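Local coordinates for protein TSSL1 (Pseudomonas aeruginosa, PDB 4B62) that probably anchors the type VI secretion system to the cell wall, this fragment being its OmpA-like peptidoglycan-binding module, at residues D23-V29 against F59-R65; G81-N85 against R126-E130; T129-A133 against N144-E148. One frame throughout, in Å; residues are numbered along the deposited sequence. Where two conformers were deposited one is given.

Contact 1: residues D23-V29 against F59-R65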
loop_
_atom_site.group_PDB
_atom_site.type_symbol
_atom_site.label_atom_id
_atom_site.label_comp_id
_atom_site.label_asym_id
_atom_site.label_seq_id
_atom_site.Cartn_x
_atom_site.Cartn_y
_atom_site.Cartn_z
ATOM N N ASP A 23 -14.233 -1.491 -3.148
ATOM C CA ASP A 23 -13.264 -1.049 -2.153
ATOM C C ASP A 23 -13.254 0.466 -2.015
ATOM O O ASP A 23 -13.077 0.986 -0.915
ATOM C CB ASP A 23 -11.873 -1.579 -2.481
ATOM C CG ASP A 23 -11.779 -3.076 -2.321
ATOM O OD1 ASP A 23 -12.205 -3.589 -1.248
ATOM O OD2 ASP A 23 -11.272 -3.745 -3.255
ATOM N N ILE A 24 -13.461 1.169 -3.127
ATOM C CA ILE A 24 -13.553 2.622 -3.075
ATOM C C ILE A 24 -14.810 3.031 -2.293
ATOM O O ILE A 24 -14.730 3.896 -1.414
ATOM C CB ILE A 24 -13.509 3.261 -4.475
ATOM C CG1 ILE A 24 -12.107 3.113 -5.088
ATOM C CG2 ILE A 24 -13.918 4.729 -4.410
ATOM C CD1 ILE A 24 -12.054 3.405 -6.572
ATOM N N LYS A 25 -15.959 2.420 -2.599
ATOM C CA LYS A 25 -17.218 2.787 -1.924
ATOM C C LYS A 25 -17.162 2.464 -0.434
ATOM O O LYS A 25 -17.665 3.229 0.384
ATOM C CB LYS A 25 -18.424 2.091 -2.572
ATOM C CG LYS A 25 -19.784 2.569 -2.056
ATOM N N ALA A 26 -16.540 1.340 -0.089
ATOM C CA ALA A 26 -16.366 0.941 1.315
ATOM C C ALA A 26 -15.270 1.735 2.045
ATOM O O ALA A 26 -15.098 1.582 3.255
ATOM C CB ALA A 26 -16.039 -0.537 1.390
ATOM N N GLN A 27 -14.532 2.558 1.299
ATOM C CA GLN A 27 -13.440 3.380 1.816
ATOM C C GLN A 27 -12.264 2.534 2.335
ATOM O O GLN A 27 -11.505 2.983 3.200
ATOM C CB GLN A 27 -13.935 4.426 2.825
ATOM C CG GLN A 27 -14.876 5.450 2.197
ATOM C CD GLN A 27 -15.161 6.623 3.113
ATOM O OE1 GLN A 27 -15.757 6.450 4.166
ATOM N NE2 GLN A 27 -14.746 7.828 2.712
ATOM N N ARG A 28 -12.120 1.323 1.781
ATOM C CA ARG A 28 -10.952 0.473 2.045
ATOM C C ARG A 28 -9.713 0.943 1.285
ATOM O O ARG A 28 -8.591 0.694 1.718
ATOM C CB ARG A 28 -11.235 -0.987 1.680
ATOM C CG ARG A 28 -12.349 -1.636 2.493
ATOM C CD ARG A 28 -12.152 -3.142 2.616
ATOM N NE ARG A 28 -11.001 -3.440 3.464
ATOM C CZ ARG A 28 -10.493 -4.648 3.690
ATOM N NH1 ARG A 28 -11.021 -5.769 3.137
ATOM N NH2 ARG A 28 -9.435 -4.714 4.482
ATOM N N VAL A 29 -9.922 1.560 0.126
ATOM C CA VAL A 29 -8.832 2.159 -0.646
ATOM C C VAL A 29 -9.298 3.477 -1.218
ATOM O O VAL A 29 -10.499 3.749 -1.286
ATOM C CB VAL A 29 -8.355 1.259 -1.819
ATOM C CG1 VAL A 29 -8.093 -0.163 -1.352
ATOM C CG2 VAL A 29 -9.342 1.266 -2.980
ATOM N N PHE A 59 -7.596 -10.174 5.327
ATOM C CA PHE A 59 -7.481 -8.987 4.464
ATOM C C PHE A 59 -6.682 -9.229 3.196
ATOM O O PHE A 59 -6.583 -8.346 2.339
ATOM C CB PHE A 59 -6.909 -7.809 5.247
ATOM C CG PHE A 59 -7.699 -7.467 6.484
ATOM C CD1 PHE A 59 -9.088 -7.642 6.517
ATOM C CD2 PHE A 59 -7.067 -7.003 7.611
ATOM C CE1 PHE A 59 -9.821 -7.343 7.647
ATOM C CE2 PHE A 59 -7.798 -6.704 8.747
ATOM C CZ PHE A 59 -9.169 -6.880 8.759
ATOM N N GLN A 60 -6.130 -10.426 3.053
ATOM C CA GLN A 60 -5.494 -10.804 1.799
ATOM C C GLN A 60 -6.378 -10.641 0.563
ATOM O O GLN A 60 -5.868 -10.279 -0.493
ATOM C CB GLN A 60 -4.873 -12.187 1.897
ATOM C CG GLN A 60 -3.624 -12.109 2.746
ATOM C CD GLN A 60 -2.902 -13.410 2.908
ATOM O OE1 GLN A 60 -3.096 -14.338 2.141
ATOM N NE2 GLN A 60 -2.045 -13.478 3.917
ATOM N N PRO A 61 -7.700 -10.870 0.686
ATOM C CA PRO A 61 -8.504 -10.679 -0.520
ATOM C C PRO A 61 -8.458 -9.246 -1.076
ATOM O O PRO A 61 -8.597 -9.059 -2.273
ATOM C CB PRO A 61 -9.899 -11.065 -0.064
ATOM C CG PRO A 61 -9.671 -12.076 1.016
ATOM C CD PRO A 61 -8.471 -11.536 1.754
ATOM N N LEU A 62 -8.246 -8.247 -0.217
ATOM C CA LEU A 62 -8.099 -6.874 -0.703
ATOM C C LEU A 62 -6.895 -6.766 -1.641
ATOM O O LEU A 62 -6.994 -6.206 -2.743
ATOM C CB LEU A 62 -7.983 -5.889 0.460
ATOM C CG LEU A 62 -7.651 -4.433 0.105
ATOM C CD1 LEU A 62 -8.680 -3.855 -0.865
ATOM C CD2 LEU A 62 -7.561 -3.576 1.363
ATOM N N LEU A 63 -5.757 -7.311 -1.218
ATOM C CA LEU A 63 -4.577 -7.305 -2.091
ATOM C C LEU A 63 -4.790 -8.174 -3.316
ATOM O O LEU A 63 -4.263 -7.886 -4.381
ATOM C CB LEU A 63 -3.320 -7.723 -1.351
ATOM C CG LEU A 63 -2.706 -6.682 -0.438
ATOM C CD1 LEU A 63 -1.371 -7.191 0.055
ATOM C CD2 LEU A 63 -2.507 -5.340 -1.143
ATOM N N LEU A 64 -5.545 -9.259 -3.178
ATOM C CA LEU A 64 -5.872 -10.074 -4.349
ATOM C C LEU A 64 -6.641 -9.269 -5.407
ATOM O O LEU A 64 -6.366 -9.390 -6.593
ATOM C CB LEU A 64 -6.650 -11.327 -3.938
ATOM C CG LEU A 64 -6.955 -12.313 -5.063
ATOM C CD1 LEU A 64 -5.689 -12.780 -5.753
ATOM C CD2 LEU A 64 -7.718 -13.473 -4.459
ATOM N N ARG A 65 -7.582 -8.431 -4.980
ATOM C CA ARG A 65 -8.323 -7.585 -5.928
ATOM C C ARG A 65 -7.397 -6.594 -6.627
ATOM O O ARG A 65 -7.585 -6.283 -7.819
ATOM C CB ARG A 65 -9.464 -6.857 -5.230
ATOM C CG ARG A 65 -10.529 -7.822 -4.743
ATOM C CD ARG A 65 -11.766 -7.130 -4.259
ATOM N NE ARG A 65 -11.596 -6.451 -2.988
ATOM C CZ ARG A 65 -11.703 -7.028 -1.795
ATOM N NH1 ARG A 65 -11.878 -8.344 -1.689
ATOM N NH2 ARG A 65 -11.604 -6.286 -0.700
#
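The end of helix 21-25, closed by a Schellman motif, packs on the first turns of helix 60-72, with Asp-23, Arg-28 and Val-29 meeting Phe-59, Leu-62 and Arg-65. The grip is a side-on salt bridge. Arg-65 NE reaches Asp-23 OD2 at 2.7 Å, almost straight at 169° and in the guanidinium plane, while Arg-65 NH2 takes Asp-23 OD1 at 2.8 Å from a little out of that plane. Each oxygen uses its syn lone pair, and the two flat groups lie only 27° apart. A bend at chi3 (-72°) turns the arginine chain so that NE and NH2 both face the carboxylate. Two bonds fix the rotation of this buried acid.

Beside the bridge, Leu-62 splits its branches. CD1 rests 3.5 Å from Asp-23 CG and 3.8 Å from Val-29 CG1; CD2 sits 3.7 Å above the face of the Arg-28 guanidinium, toward its rim. In one of its two conformers, Arg-28 brings NH2 to 3.6 Å from Phe-59 CD1, with NE salt-bridged to Glu-46. Arg-28 NH1 lies 3.9 Å from Arg-65 NH2, like charges that Glu-46 and Asp-23 probably offset. Gln-27, first to leave helical phi/psi, has positive phi; its N bonds to Ile-24 O, and Arg-28 N to Asp-23 O at 2.9 Å: a Schellman C-cap on helix 21-25, held against helix 60-72 by the salt bridge and Leu-62.

Contact 2: residues G81-N85 against R126-E130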
loop_
_atom_site.group_PDB
_atom_site.type_symbol
_atom_site.label_atom_id
_atom_site.label_comp_id
_atom_site.label_asym_id
_atom_site.label_seq_id
_atom_site.Cartn_x
_atom_site.Cartn_y
_atom_site.Cartn_z
ATOM N N GLY A 81 5.882 2.702 1.566
ATOM C CA GLY A 81 5.344 2.456 2.895
ATOM C C GLY A 81 5.585 3.666 3.787
ATOM O O GLY A 81 6.652 4.296 3.725
ATOM N N HIS A 82 4.607 3.964 4.642
ATOM C CA HIS A 82 4.607 5.168 5.463
ATOM C C HIS A 82 4.119 4.846 6.862
ATOM O O HIS A 82 3.263 3.970 7.042
ATOM C CB HIS A 82 3.681 6.218 4.858
ATOM C CG HIS A 82 4.004 6.516 3.438
ATOM N ND1 HIS A 82 4.801 7.578 3.057
ATOM C CD2 HIS A 82 3.674 5.852 2.304
ATOM C CE1 HIS A 82 4.939 7.550 1.747
ATOM N NE2 HIS A 82 4.269 6.519 1.263
ATOM N N SER A 83 4.687 5.558 7.829
ATOM C CA SER A 83 4.305 5.475 9.222
ATOM C C SER A 83 3.710 6.795 9.674
ATOM O O SER A 83 3.756 7.803 8.953
ATOM C CB SER A 83 5.518 5.165 10.102
ATOM O OG SER A 83 6.455 6.234 10.061
ATOM N N ASP A 84 3.177 6.789 10.884
ATOM C CA ASP A 84 2.908 8.018 11.620
ATOM C C ASP A 84 4.225 8.410 12.334
ATOM O O ASP A 84 5.279 7.872 12.001
ATOM C CB ASP A 84 1.723 7.815 12.578
ATOM C CG ASP A 84 1.943 6.695 13.555
ATOM O OD1 ASP A 84 3.116 6.359 13.840
ATOM O OD2 ASP A 84 0.919 6.154 14.035
ATOM N N ASN A 85 4.169 9.308 13.312
ATOM C CA ASN A 85 5.361 9.686 14.088
ATOM C C ASN A 85 5.350 9.145 15.526
ATOM O O ASN A 85 6.044 9.674 16.408
ATOM C CB ASN A 85 5.529 11.205 14.087
ATOM C CG ASN A 85 4.464 11.907 14.898
ATOM O OD1 ASN A 85 3.475 11.297 15.308
ATOM N ND2 ASN A 85 4.666 13.195 15.146
ATOM N N ARG A 126 9.393 4.892 3.703
ATOM C CA ARG A 126 9.589 6.337 3.811
ATOM C C ARG A 126 9.296 6.893 5.188
ATOM O O ARG A 126 9.226 8.117 5.376
ATOM C CB ARG A 126 8.775 7.026 2.736
ATOM C CG ARG A 126 9.280 6.586 1.385
ATOM C CD ARG A 126 8.842 7.508 0.309
ATOM N NE ARG A 126 9.407 7.101 -0.971
ATOM C CZ ARG A 126 8.974 7.562 -2.134
ATOM N NH1 ARG A 126 7.961 8.414 -2.155
ATOM N NH2 ARG A 126 9.532 7.157 -3.267
ATOM N N SER A 127 9.112 5.981 6.151
ATOM C CA SER A 127 8.841 6.329 7.564
ATOM C C SER A 127 7.832 7.453 7.654
ATOM O O SER A 127 6.777 7.343 7.024
ATOM C CB SER A 127 10.110 6.568 8.431
ATOM O OG SER A 127 10.783 7.782 8.157
ATOM N N ASP A 128 8.101 8.495 8.441
ATOM C CA ASP A 128 7.137 9.578 8.689
ATOM C C ASP A 128 7.408 10.837 7.864
ATOM O O ASP A 128 6.899 11.916 8.171
ATOM C CB ASP A 128 7.108 9.920 10.184
ATOM C CG ASP A 128 8.416 10.500 10.687
ATOM O OD1 ASP A 128 9.430 10.440 9.974
ATOM O OD2 ASP A 128 8.426 11.029 11.818
ATOM N N THR A 129 8.175 10.682 6.798
ATOM C CA THR A 129 8.693 11.839 6.059
ATOM C C THR A 129 7.707 12.444 5.072
ATOM O O THR A 129 7.920 13.557 4.603
ATOM C CB THR A 129 9.956 11.472 5.261
ATOM O OG1 THR A 129 9.670 10.485 4.255
ATOM C CG2 THR A 129 11.086 11.010 6.190
ATOM N N GLU A 130 6.662 11.695 4.740
ATOM C CA GLU A 130 5.704 12.032 3.708
ATOM C C GLU A 130 4.267 11.878 4.226
ATOM O O GLU A 130 3.484 11.079 3.718
ATOM C CB GLU A 130 5.951 11.164 2.474
ATOM C CG GLU A 130 7.284 11.506 1.831
ATOM C CD GLU A 130 7.607 10.742 0.562
ATOM O OE1 GLU A 130 6.773 9.927 0.096
ATOM O OE2 GLU A 130 8.716 10.998 0.025
HETATM O O HOH W 1 5.680 9.097 5.225
HETATM O O HOH W 2 4.085 11.244 9.154
#
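His-82 faces residues 126-130, and its side chain can be traced outward from the strand end. CB lies 3.9 Å from Ser-127 O. With CG anti to the carbonyl carbon (chi1 -54°), the ring swings over toward Glu-130. There ND1 shares a water at 2.8 Å, which donates to Ser-127 O and accepts from Glu-130 N, so that one water ties the ring to both residues. Further out, at CE1, the ring edge meets Glu-130 OE1, 3.4 Å away and near the ring plane, and CE1 has Arg-126 CB at 4.0 Å. NE2, at the far end, is bonded to Thr-80 OG1.

Glu-130 OE1 is held in turn by Arg-126 NH1 in a salt bridge of 3.0 Å, while the same guanidinium reaches Glu-124 through NH2. Backbone bonds flank the histidine: Arg-126 N gives to Gly-81 O at 2.8 Å, and Ser-83 N gives to Ser-127 O at 2.9 Å, nearly straight (177°) but from above the carbonyl plane. The first continues the parallel pairing at the C-terminal edge of strands 77-82 and 121-125; the second departs from its regular pattern as the chain enters a type II' beta turn from Arg-126 to Thr-129.

Contact 3: residues T129-A133 against N144-E148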
loop_
_atom_site.group_PDB
_atom_site.type_symbol
_atom_site.label_atom_id
_atom_site.label_comp_id
_atom_site.label_asym_id
_atom_site.label_seq_id
_atom_site.Cartn_x
_atom_site.Cartn_y
_atom_site.Cartn_z
ATOM N N THR A 129 8.175 10.682 6.798
ATOM C CA THR A 129 8.693 11.839 6.059
ATOM C C THR A 129 7.707 12.444 5.072
ATOM O O THR A 129 7.920 13.557 4.603
ATOM C CB THR A 129 9.956 11.472 5.261
ATOM O OG1 THR A 129 9.670 10.485 4.255
ATOM C CG2 THR A 129 11.086 11.010 6.190
ATOM N N GLU A 130 6.662 11.695 4.740
ATOM C CA GLU A 130 5.704 12.032 3.708
ATOM C C GLU A 130 4.267 11.878 4.226
ATOM O O GLU A 130 3.484 11.079 3.718
ATOM C CB GLU A 130 5.951 11.164 2.474
ATOM C CG GLU A 130 7.284 11.506 1.831
ATOM C CD GLU A 130 7.607 10.742 0.562
ATOM O OE1 GLU A 130 6.773 9.927 0.096
ATOM O OE2 GLU A 130 8.716 10.998 0.025
ATOM N N PRO A 131 3.916 12.661 5.259
ATOM C CA PRO A 131 2.544 12.598 5.759
ATOM C C PRO A 131 1.519 13.143 4.768
ATOM O O PRO A 131 1.823 14.048 3.981
ATOM C CB PRO A 131 2.573 13.508 6.985
ATOM C CG PRO A 131 3.670 14.475 6.698
ATOM C CD PRO A 131 4.713 13.678 5.966
ATOM N N VAL A 132 0.302 12.619 4.852
ATOM C CA VAL A 132 -0.868 13.137 4.132
ATOM C C VAL A 132 -1.916 13.748 5.068
ATOM O O VAL A 132 -2.919 14.279 4.614
ATOM C CB VAL A 132 -1.524 12.079 3.220
ATOM C CG1 VAL A 132 -0.599 11.765 2.053
ATOM C CG2 VAL A 132 -1.877 10.816 3.988
ATOM N N ALA A 133 -1.645 13.641 6.366
ATOM C CA ALA A 133 -2.538 14.088 7.412
ATOM C C ALA A 133 -1.721 14.551 8.596
ATOM O O ALA A 133 -0.522 14.297 8.692
ATOM C CB ALA A 133 -3.417 12.919 7.838
ATOM N N ASN A 144 -1.898 8.367 7.977
ATOM C CA ASN A 144 -0.478 8.414 7.591
ATOM C C ASN A 144 0.154 7.040 7.467
ATOM O O ASN A 144 0.969 6.808 6.570
ATOM C CB ASN A 144 0.339 9.269 8.546
ATOM C CG ASN A 144 0.099 10.753 8.330
ATOM O OD1 ASN A 144 -0.242 11.159 7.233
ATOM N ND2 ASN A 144 0.257 11.555 9.381
ATOM N N ARG A 145 -0.240 6.122 8.357
ATOM C CA ARG A 145 0.206 4.729 8.276
ATOM C C ARG A 145 -0.486 4.097 7.077
ATOM O O ARG A 145 -1.694 3.862 7.102
ATOM C CB ARG A 145 -0.150 3.940 9.547
ATOM C CG ARG A 145 0.420 4.471 10.840
ATOM C CD ARG A 145 0.246 3.515 11.996
ATOM N NE ARG A 145 -1.140 3.132 12.238
ATOM C CZ ARG A 145 -1.996 3.786 13.013
ATOM N NH1 ARG A 145 -1.648 4.891 13.642
ATOM N NH2 ARG A 145 -3.229 3.319 13.149
ATOM N N ARG A 146 0.263 3.836 6.009
ATOM C CA ARG A 146 -0.351 3.471 4.749
ATOM C C ARG A 146 0.693 2.923 3.796
ATOM O O ARG A 146 1.905 3.121 3.990
ATOM C CB ARG A 146 -1.008 4.702 4.099
ATOM C CG ARG A 146 -0.006 5.678 3.488
ATOM C CD ARG A 146 -0.607 7.037 3.241
ATOM N NE ARG A 146 0.280 7.897 2.471
ATOM C CZ ARG A 146 1.262 8.645 2.966
ATOM N NH1 ARG A 146 1.510 8.730 4.274
ATOM N NH2 ARG A 146 1.991 9.366 2.106
ATOM N N VAL A 147 0.208 2.260 2.754
ATOM C CA VAL A 147 1.011 2.030 1.563
ATOM C C VAL A 147 0.367 2.783 0.395
ATOM O O VAL A 147 -0.859 2.957 0.340
ATOM C CB VAL A 147 1.187 0.528 1.205
ATOM C CG1 VAL A 147 1.960 -0.175 2.306
ATOM C CG2 VAL A 147 -0.135 -0.167 0.950
ATOM N N GLU A 148 1.221 3.244 -0.521
ATOM C CA GLU A 148 0.786 3.798 -1.784
ATOM C C GLU A 148 1.335 2.897 -2.869
ATOM O O GLU A 148 2.553 2.728 -2.992
ATOM C CB GLU A 148 1.258 5.247 -1.954
ATOM C CG GLU A 148 0.616 6.206 -0.962
ATOM C CD GLU A 148 0.927 7.685 -1.204
ATOM O OE1 GLU A 148 1.531 8.018 -2.259
ATOM O OE2 GLU A 148 0.553 8.510 -0.325
#
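This is a side-chain-to-backbone contact: Asn-144 and Arg-146, where helix 138-144 gives way to strand 146-152, hold the main chain of the loop Glu-130 to Ala-133 that leads toward the same helix. The carboxamide of Asn-144 accepts through OD1 and donates through ND2. Its OD1 takes two successive amides, Val-132 N at 2.8 Å and Ala-133 N at 3.0 Å, both tilted from the carbonyl plane. ND2 donates to Ala-133 O at 2.9 Å, a fairly straight bond (164°) lying in the amide plane but arriving above the plane of the acceptor carbonyl. Ala-133 is thus bonded through both its N-H and its C=O. Asn-135 OD1 takes a further bond from ND2, and together these contacts fix which way round the buried amide sits.

Two residues on, at the start of strand 146-152, the extended chain of Arg-146 spreads its guanidinium under Val-132, whose CG1 lies 3.5 Å above one face. At the edge, NH2 meets Glu-130 O at 2.8 Å, nearly end-on to the carbonyl (169°), while NH1 adds a weak bond to the same oxygen and also reaches Asn-144 O at 3.0 Å. NE and NH2 close side-on upon Glu-148 OE2, with NE at 2.9 Å, approaching from the same face of the carboxylate. Fixed on all its nitrogens, the guanidinium cannot readily rotate. Asn-144 and Arg-146 thereby lace the loop to the junction of helix 138-144 with strand 146-152 in this OmpA-like fold.

Overall arrangement
Contact 1 closes before the other two open, and contact 3 begins on the stretch where contact 2 ends. Contact 1 joins helix 21-25 to helix 60-72; strand 77-82 follows that helix and leads into contact 2. Contacts 1 and 2 have centres about 21 Å apart, on opposite sides of the chain's centre. Contacts 2 and 3 are neighbours, centres about 6 Å apart, sharing Thr-129 and Glu-130 and resting on the adjacent strands 77-82 and 146-152 of the mixed sheet. The Asp-84 to Arg-145 salt bridge also links them. The centres of contacts 1 and 3 are about 18 Å apart. One pair thus organises loops at one end of the sheet, while contact 1 fastens two helices.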